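Local structure of methionine gamma-lyase (Trichomonas vaginalis, 1E5E) at residues A[183-188]-A[203-208]; A[208-213]-A[337-342]. The protein is a pyridoxal-phosphate-dependent enzyme of the Cys/Met metabolism family, built on the aminotransferase-type fold and assembled from four copies of the chain. All blocks are in the same frame, centred on the assembly; numbering follows the deposited sequence.

Contact 1 (A[183-188]-A[203-208]); sequences ADNTFC and VVHSAT. With PPJ (N-(hydroxy{3-hydroxy-2-methyl-5-[(phosphonooxy)methyl]pyridin-4-yl}methyl)norvaline), chain C.
V204 lies opposite D184 where parallel strands 180-184 and 202-206 end, side by side in the seven-stranded mixed sheet of the aminotransferase-type fold, and bonds to the residues flanking it. Its N donates to A183 O at 3.0 Å, and its O accepts from N185 N at 2.9 Å. The tight part lies here: V204 CG2 presses on D184 CB at 3.6 Å, on the face covered by I90 of helix 86-97, while V203, whose side chain lies on the other face, meets N185 CB through CG1 at 3.5 Å. Past this point T186 takes over from the backbone, its OG1 accepting from S206 N at 3.0 Å. D184 CG stands anti to its backbone N (chi1 175°), which lets the carboxylate serve two sides. OD1 turns back to accept from T186 N, an Asx turn, and OD2 comes within 2.6 Å of N1 of the bound PPJ. The looser side, still buried, is at H205, whose imidazole runs alongside the N185 side chain with ring and amide planes 53° apart. Here packing and a water stand in for direct hydrogen bonds from the ring to N185 or T186: the water bridges H205 ND1 and T186 O, and E75 bonds to both H205 NE2 and N185 ND2. Where strand 202-206 gives out, PPJ OP1 accepts from S206 OG and T208 OG1, through bonds each 2.7 Å long.

Contact 2 (A[208-213]-A[337-342]); sequences TKYING and VSLGGC. With PPJ (N-(hydroxy{3-hydroxy-2-methyl-5-[(phosphonooxy)methyl]pyridin-4-yl}methyl)norvaline), chain C.
K209 and Y210 meet S338, L339 and G340 in a buried loop-to-loop contact, joining the loop between strands 202-206 and 220-224 of the seven-stranded sheet to the loop between strands 334-335 and 345-347 of the five-stranded one. G340 carries the centre. Its positive phi (77°) belongs to a backbone turn that brings CA over the face of the Y210 ring, 3.4 Å from the centroid and 13° off the normal, a CH-pi contact. S310 fixes the far end of the ring through Y210 OH. G340 O in turn receives CA-H...O contacts from Y210 and G213, at 3.5 Å from Y210 CA. L339 crosses both K209 and Y210 at about a right angle; its CD1 reaches K209 CB and touches Y210 CE2 at 3.8 Å. K209 was modelled in two conformers; in one of them the chain bends at chi2 (-49°), NZ donates to S338 OG at 2.7 Å, and Y56 OH of the second subunit also bonds NZ. S338 OG shares a water with T208 O, 2.8 Å from the latter. S338 N donates to PPJ OXT at 2.7 Å, while K209 CE lies 3.5 Å from PPJ C4A. A lysine just after a Ser-Ala-Thr run, beside exocyclic C4A of the ligand, is consistent with the lysine that forms the internal Schiff base with the cofactor in this PLP-dependent family.

Overall arrangement
The centres of contacts 1 and 2 lie about 11 Å apart, and T208 belongs to both, so the chain runs straight from one into the other. Contact 1 closes first, within the seven-stranded sheet; contact 2 spans 124 residues between its own segments and brings in a loop of the five-stranded sheet. The two also touch directly: A207 O probably accepts a hydrogen bond from N212 N (3.2 Å), and T186 CG2 packs on K209 CG at 3.5 Å. PPJ lies against both, its ring nitrogen and phosphate toward contact 1 and its carboxylate toward 337-342. The ligand pocket thus draws on elements next to both sheets, with Y56 and R58 of the second subunit adding hydrogen bonds.

Contact 1 (A[183-188]-A[203-208])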
loop_
_atom_site.group_PDB
_atom_site.type_symbol
_atom_site.label_atom_id
_atom_site.label_comp_id
_atom_site.label_asym_id
_atom_site.label_seq_id
_atom_site.Cartn_x
_atom_site.Cartn_y
_atom_site.Cartn_z
ATOM N N ALA A 183 -28.068 -2.164 -16.457
ATOM C CA ALA A 183 -27.210 -1.610 -17.533
ATOM C C ALA A 183 -25.747 -1.640 -17.108
ATOM O O ALA A 183 -25.525 -1.291 -15.940
ATOM C CB ALA A 183 -27.648 -0.182 -17.795
ATOM N N ASP A 184 -24.827 -2.105 -17.947
ATOM C CA ASP A 184 -23.391 -2.046 -17.589
ATOM C C ASP A 184 -22.871 -0.733 -18.163
ATOM O O ASP A 184 -22.757 -0.532 -19.377
ATOM C CB ASP A 184 -22.645 -3.286 -18.055
ATOM C CG ASP A 184 -21.144 -3.238 -17.820
ATOM O OD1 ASP A 184 -20.591 -2.155 -17.555
ATOM O OD2 ASP A 184 -20.491 -4.290 -18.007
ATOM N N ASN A 185 -22.622 0.232 -17.283
ATOM C CA ASN A 185 -22.282 1.611 -17.590
ATOM C C ASN A 185 -20.801 1.903 -17.557
ATOM O O ASN A 185 -20.415 3.073 -17.475
ATOM C CB ASN A 185 -23.032 2.537 -16.600
ATOM C CG ASN A 185 -23.143 3.981 -17.055
ATOM O OD1 ASN A 185 -23.268 4.225 -18.269
ATOM N ND2 ASN A 185 -23.053 4.970 -16.151
ATOM N N THR A 186 -19.980 0.867 -17.670
ATOM C CA THR A 186 -18.534 0.979 -17.634
ATOM C C THR A 186 -17.959 1.918 -18.687
ATOM O O THR A 186 -17.166 2.766 -18.349
ATOM C CB THR A 186 -17.906 -0.410 -17.903
ATOM O OG1 THR A 186 -18.320 -1.347 -16.906
ATOM C CG2 THR A 186 -16.384 -0.332 -17.897
ATOM N N PHE A 187 -18.335 1.740 -19.944
ATOM C CA PHE A 187 -17.822 2.571 -21.042
ATOM C C PHE A 187 -18.192 4.013 -20.861
ATOM O O PHE A 187 -17.369 4.846 -21.246
ATOM C CB PHE A 187 -18.305 2.097 -22.417
ATOM C CG PHE A 187 -17.481 0.972 -22.977
ATOM C CD1 PHE A 187 -16.734 0.140 -22.152
ATOM C CD2 PHE A 187 -17.520 0.697 -24.332
ATOM C CE1 PHE A 187 -15.973 -0.891 -22.671
ATOM C CE2 PHE A 187 -16.751 -0.324 -24.872
ATOM C CZ PHE A 187 -15.970 -1.113 -24.047
ATOM N N CYS A 188 -19.316 4.333 -20.218
ATOM C CA CYS A 188 -19.609 5.753 -20.045
ATOM C C CYS A 188 -19.048 6.386 -18.783
ATOM O O CYS A 188 -18.560 7.541 -18.814
ATOM C CB CYS A 188 -21.122 5.924 -19.993
ATOM S SG CYS A 188 -22.033 5.681 -21.529
ATOM N N VAL A 203 -27.324 -0.550 -12.039
ATOM C CA VAL A 203 -26.219 -0.119 -12.887
ATOM C C VAL A 203 -24.952 -0.775 -12.370
ATOM O O VAL A 203 -24.655 -0.724 -11.162
ATOM C CB VAL A 203 -26.037 1.425 -12.877
ATOM C CG1 VAL A 203 -24.812 1.843 -13.712
ATOM C CG2 VAL A 203 -27.300 2.138 -13.369
ATOM N N VAL A 204 -24.217 -1.477 -13.241
ATOM C CA VAL A 204 -22.959 -2.086 -12.794
ATOM C C VAL A 204 -21.798 -1.431 -13.542
ATOM O O VAL A 204 -22.007 -0.799 -14.595
ATOM C CB VAL A 204 -22.961 -3.595 -13.038
ATOM C CG1 VAL A 204 -24.070 -4.283 -12.227
ATOM C CG2 VAL A 204 -23.200 -3.941 -14.524
ATOM N N HIS A 205 -20.587 -1.565 -12.992
ATOM C CA HIS A 205 -19.368 -1.090 -13.577
ATOM C C HIS A 205 -18.178 -2.016 -13.251
ATOM O O HIS A 205 -18.061 -2.532 -12.147
ATOM C CB HIS A 205 -18.839 0.240 -12.998
ATOM C CG HIS A 205 -19.696 1.446 -13.228
ATOM N ND1 HIS A 205 -19.524 2.269 -14.324
ATOM C CD2 HIS A 205 -20.718 1.962 -12.522
ATOM C CE1 HIS A 205 -20.409 3.245 -14.263
ATOM N NE2 HIS A 205 -21.159 3.073 -13.183
ATOM N N SER A 206 -17.269 -2.049 -14.199
ATOM C CA SER A 206 -15.936 -2.563 -13.999
ATOM C C SER A 206 -15.225 -1.250 -13.600
ATOM O O SER A 206 -14.901 -0.407 -14.439
ATOM C CB SER A 206 -15.253 -3.111 -15.232
ATOM O OG SER A 206 -13.855 -3.332 -14.961
ATOM N N ALA A 207 -14.992 -1.074 -12.291
ATOM C CA ALA A 207 -14.329 0.131 -11.797
ATOM C C ALA A 207 -12.842 0.072 -12.153
ATOM O O ALA A 207 -12.148 1.096 -12.257
ATOM C CB ALA A 207 -14.529 0.291 -10.284
ATOM N N THR A 208 -12.387 -1.069 -12.687
ATOM C CA THR A 208 -11.083 -1.270 -13.239
ATOM C C THR A 208 -10.788 -0.306 -14.392
ATOM O O THR A 208 -9.613 -0.071 -14.744
ATOM C CB THR A 208 -10.984 -2.687 -13.851
ATOM O OG1 THR A 208 -11.495 -3.619 -12.891
ATOM C CG2 THR A 208 -9.580 -3.036 -14.339
HETATM N N1 PPJ C . -17.960 -4.976 -17.996
HETATM C C2 PPJ C . -17.365 -4.382 -19.051
HETATM C C6 PPJ C . -17.313 -5.935 -17.277
HETATM C C2A PPJ C . -18.033 -3.727 -20.100
HETATM C C3 PPJ C . -15.998 -4.679 -19.233
HETATM O O3 PPJ C . -15.480 -4.206 -20.335
HETATM C C4 PPJ C . -15.271 -5.503 -18.369
HETATM C C4A PPJ C . -13.894 -5.741 -18.657
HETATM C C5 PPJ C . -15.942 -6.222 -17.380
HETATM N N PPJ C . -13.363 -5.650 -19.891
HETATM C C5A PPJ C . -15.297 -6.958 -16.334
HETATM O OP4 PPJ C . -14.776 -6.129 -15.492
HETATM P P PPJ C . -13.500 -6.724 -14.747
HETATM O OP1 PPJ C . -13.087 -5.599 -13.696
HETATM O OP2 PPJ C . -12.376 -6.990 -15.794
HETATM O OP3 PPJ C . -13.840 -8.077 -13.980
HETATM C CA PPJ C . -12.038 -5.782 -20.179
HETATM C CB PPJ C . -11.219 -6.860 -19.605
HETATM C C PPJ C . -11.735 -5.578 -21.560
HETATM C CG PPJ C . -11.415 -8.288 -19.966
HETATM C CD PPJ C . -10.385 -8.674 -20.918
HETATM O O PPJ C . -12.719 -5.377 -22.361
HETATM O OXT PPJ C . -10.568 -5.132 -21.941
HETATM O O HOH W 1 -17.368 3.430 -15.596
#

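Contact 2 (A[208-213]-A[337-342])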
loop_
_atom_site.group_PDB
_atom_site.type_symbol
_atom_site.label_atom_id
_atom_site.label_comp_id
_atom_site.label_asym_id
_atom_site.label_seq_id
_atom_site.Cartn_x
_atom_site.Cartn_y
_atom_site.Cartn_z
ATOM N N THR A 208 -12.387 -1.069 -12.687
ATOM C CA THR A 208 -11.083 -1.270 -13.239
ATOM C C THR A 208 -10.788 -0.306 -14.392
ATOM O O THR A 208 -9.613 -0.071 -14.744
ATOM C CB THR A 208 -10.984 -2.687 -13.851
ATOM O OG1 THR A 208 -11.495 -3.619 -12.891
ATOM C CG2 THR A 208 -9.580 -3.036 -14.339
ATOM N N LYS A 209 -11.830 0.211 -15.028
ATOM C CA LYS A 209 -11.651 1.070 -16.184
ATOM C C LYS A 209 -11.632 2.528 -15.809
ATOM O O LYS A 209 -10.718 2.894 -15.052
ATOM C CB LYS A 209 -12.713 0.736 -17.251
ATOM C CG LYS A 209 -12.983 -0.752 -17.418
ATOM C CD LYS A 209 -11.711 -1.542 -17.564
ATOM C CE LYS A 209 -11.903 -2.984 -17.996
ATOM N NZ LYS A 209 -10.640 -3.735 -17.745
ATOM N N TYR A 210 -12.506 3.371 -16.360
ATOM C CA TYR A 210 -12.435 4.804 -16.169
ATOM C C TYR A 210 -12.502 5.300 -14.726
ATOM O O TYR A 210 -11.810 6.237 -14.371
ATOM C CB TYR A 210 -13.600 5.494 -16.926
ATOM C CG TYR A 210 -13.394 5.427 -18.427
ATOM C CD1 TYR A 210 -12.519 6.266 -19.085
ATOM C CD2 TYR A 210 -14.067 4.487 -19.187
ATOM C CE1 TYR A 210 -12.337 6.175 -20.455
ATOM C CE2 TYR A 210 -13.902 4.378 -20.563
ATOM C CZ TYR A 210 -13.027 5.237 -21.198
ATOM O OH TYR A 210 -12.853 5.130 -22.571
ATOM N N ILE A 211 -13.374 4.754 -13.891
ATOM C CA ILE A 211 -13.609 5.220 -12.537
ATOM C C ILE A 211 -12.284 5.250 -11.738
ATOM O O ILE A 211 -11.875 6.334 -11.307
ATOM C CB ILE A 211 -14.743 4.439 -11.844
ATOM C CG1 ILE A 211 -16.113 4.756 -12.505
ATOM C CG2 ILE A 211 -14.798 4.814 -10.357
ATOM C CD1 ILE A 211 -17.267 3.844 -12.128
ATOM N N ASN A 212 -11.554 4.166 -11.648
ATOM C CA ASN A 212 -10.229 4.148 -11.056
ATOM C C ASN A 212 -9.313 4.935 -11.985
ATOM O O ASN A 212 -8.603 5.808 -11.500
ATOM C CB ASN A 212 -9.699 2.742 -10.862
ATOM C CG ASN A 212 -8.303 2.805 -10.235
ATOM O OD1 ASN A 212 -8.231 3.383 -9.143
ATOM N ND2 ASN A 212 -7.316 2.292 -10.965
ATOM N N GLY A 213 -9.373 4.638 -13.274
ATOM C CA GLY A 213 -8.671 5.332 -14.322
ATOM C C GLY A 213 -7.165 5.278 -14.416
ATOM O O GLY A 213 -6.564 6.008 -15.216
ATOM N N VAL A 337 -5.089 -5.496 -23.166
ATOM C CA VAL A 337 -6.539 -5.383 -23.020
ATOM C C VAL A 337 -6.797 -4.404 -21.863
ATOM O O VAL A 337 -5.854 -3.830 -21.319
ATOM C CB VAL A 337 -7.215 -6.735 -22.823
ATOM C CG1 VAL A 337 -6.869 -7.655 -24.013
ATOM C CG2 VAL A 337 -6.736 -7.411 -21.527
ATOM N N SER A 338 -8.050 -4.228 -21.471
ATOM C CA SER A 338 -8.465 -3.235 -20.524
ATOM C C SER A 338 -8.694 -1.906 -21.255
ATOM O O SER A 338 -8.460 -1.824 -22.462
ATOM C CB SER A 338 -7.506 -2.990 -19.327
ATOM O OG SER A 338 -8.356 -2.497 -18.282
ATOM N N LEU A 339 -9.045 -0.859 -20.511
ATOM C CA LEU A 339 -9.375 0.422 -21.125
ATOM C C LEU A 339 -9.603 1.433 -20.024
ATOM O O LEU A 339 -9.605 1.058 -18.846
ATOM C CB LEU A 339 -10.724 0.241 -21.923
ATOM C CG LEU A 339 -11.935 -0.295 -21.140
ATOM C CD1 LEU A 339 -13.095 0.705 -21.003
ATOM C CD2 LEU A 339 -12.486 -1.570 -21.769
ATOM N N GLY A 340 -9.891 2.687 -20.376
ATOM C CA GLY A 340 -10.224 3.693 -19.390
ATOM C C GLY A 340 -9.014 4.235 -18.629
ATOM O O GLY A 340 -9.293 4.954 -17.654
ATOM N N GLY A 341 -7.768 3.922 -19.028
ATOM C CA GLY A 341 -6.680 4.495 -18.245
ATOM C C GLY A 341 -6.232 5.835 -18.817
ATOM O O GLY A 341 -6.756 6.315 -19.830
ATOM N N CYS A 342 -5.278 6.464 -18.132
ATOM C CA CYS A 342 -4.688 7.714 -18.571
ATOM C C CYS A 342 -3.884 7.494 -19.852
ATOM O O CYS A 342 -3.707 8.400 -20.682
ATOM C CB CYS A 342 -3.760 8.287 -17.477
ATOM S SG CYS A 342 -4.707 8.827 -16.032
HETATM N N1 PPJ C . -17.960 -4.976 -17.996
HETATM C C2 PPJ C . -17.365 -4.382 -19.051
HETATM C C6 PPJ C . -17.313 -5.935 -17.277
HETATM C C2A PPJ C . -18.033 -3.727 -20.100
HETATM C C3 PPJ C . -15.998 -4.679 -19.233
HETATM O O3 PPJ C . -15.480 -4.206 -20.335
HETATM C C4 PPJ C . -15.271 -5.503 -18.369
HETATM C C4A PPJ C . -13.894 -5.741 -18.657
HETATM C C5 PPJ C . -15.942 -6.222 -17.380
HETATM N N PPJ C . -13.363 -5.650 -19.891
HETATM C C5A PPJ C . -15.297 -6.958 -16.334
HETATM O OP4 PPJ C . -14.776 -6.129 -15.492
HETATM P P PPJ C . -13.500 -6.724 -14.747
HETATM O OP1 PPJ C . -13.087 -5.599 -13.696
HETATM O OP2 PPJ C . -12.376 -6.990 -15.794
HETATM O OP3 PPJ C . -13.840 -8.077 -13.980
HETATM C CA PPJ C . -12.038 -5.782 -20.179
HETATM C CB PPJ C . -11.219 -6.860 -19.605
HETATM C C PPJ C . -11.735 -5.578 -21.560
HETATM C CG PPJ C . -11.415 -8.288 -19.966
HETATM C CD PPJ C . -10.385 -8.674 -20.918
HETATM O O PPJ C . -12.719 -5.377 -22.361
HETATM O OXT PPJ C . -10.568 -5.132 -21.941
HETATM O O HOH W 2 -7.495 -0.926 -16.376
#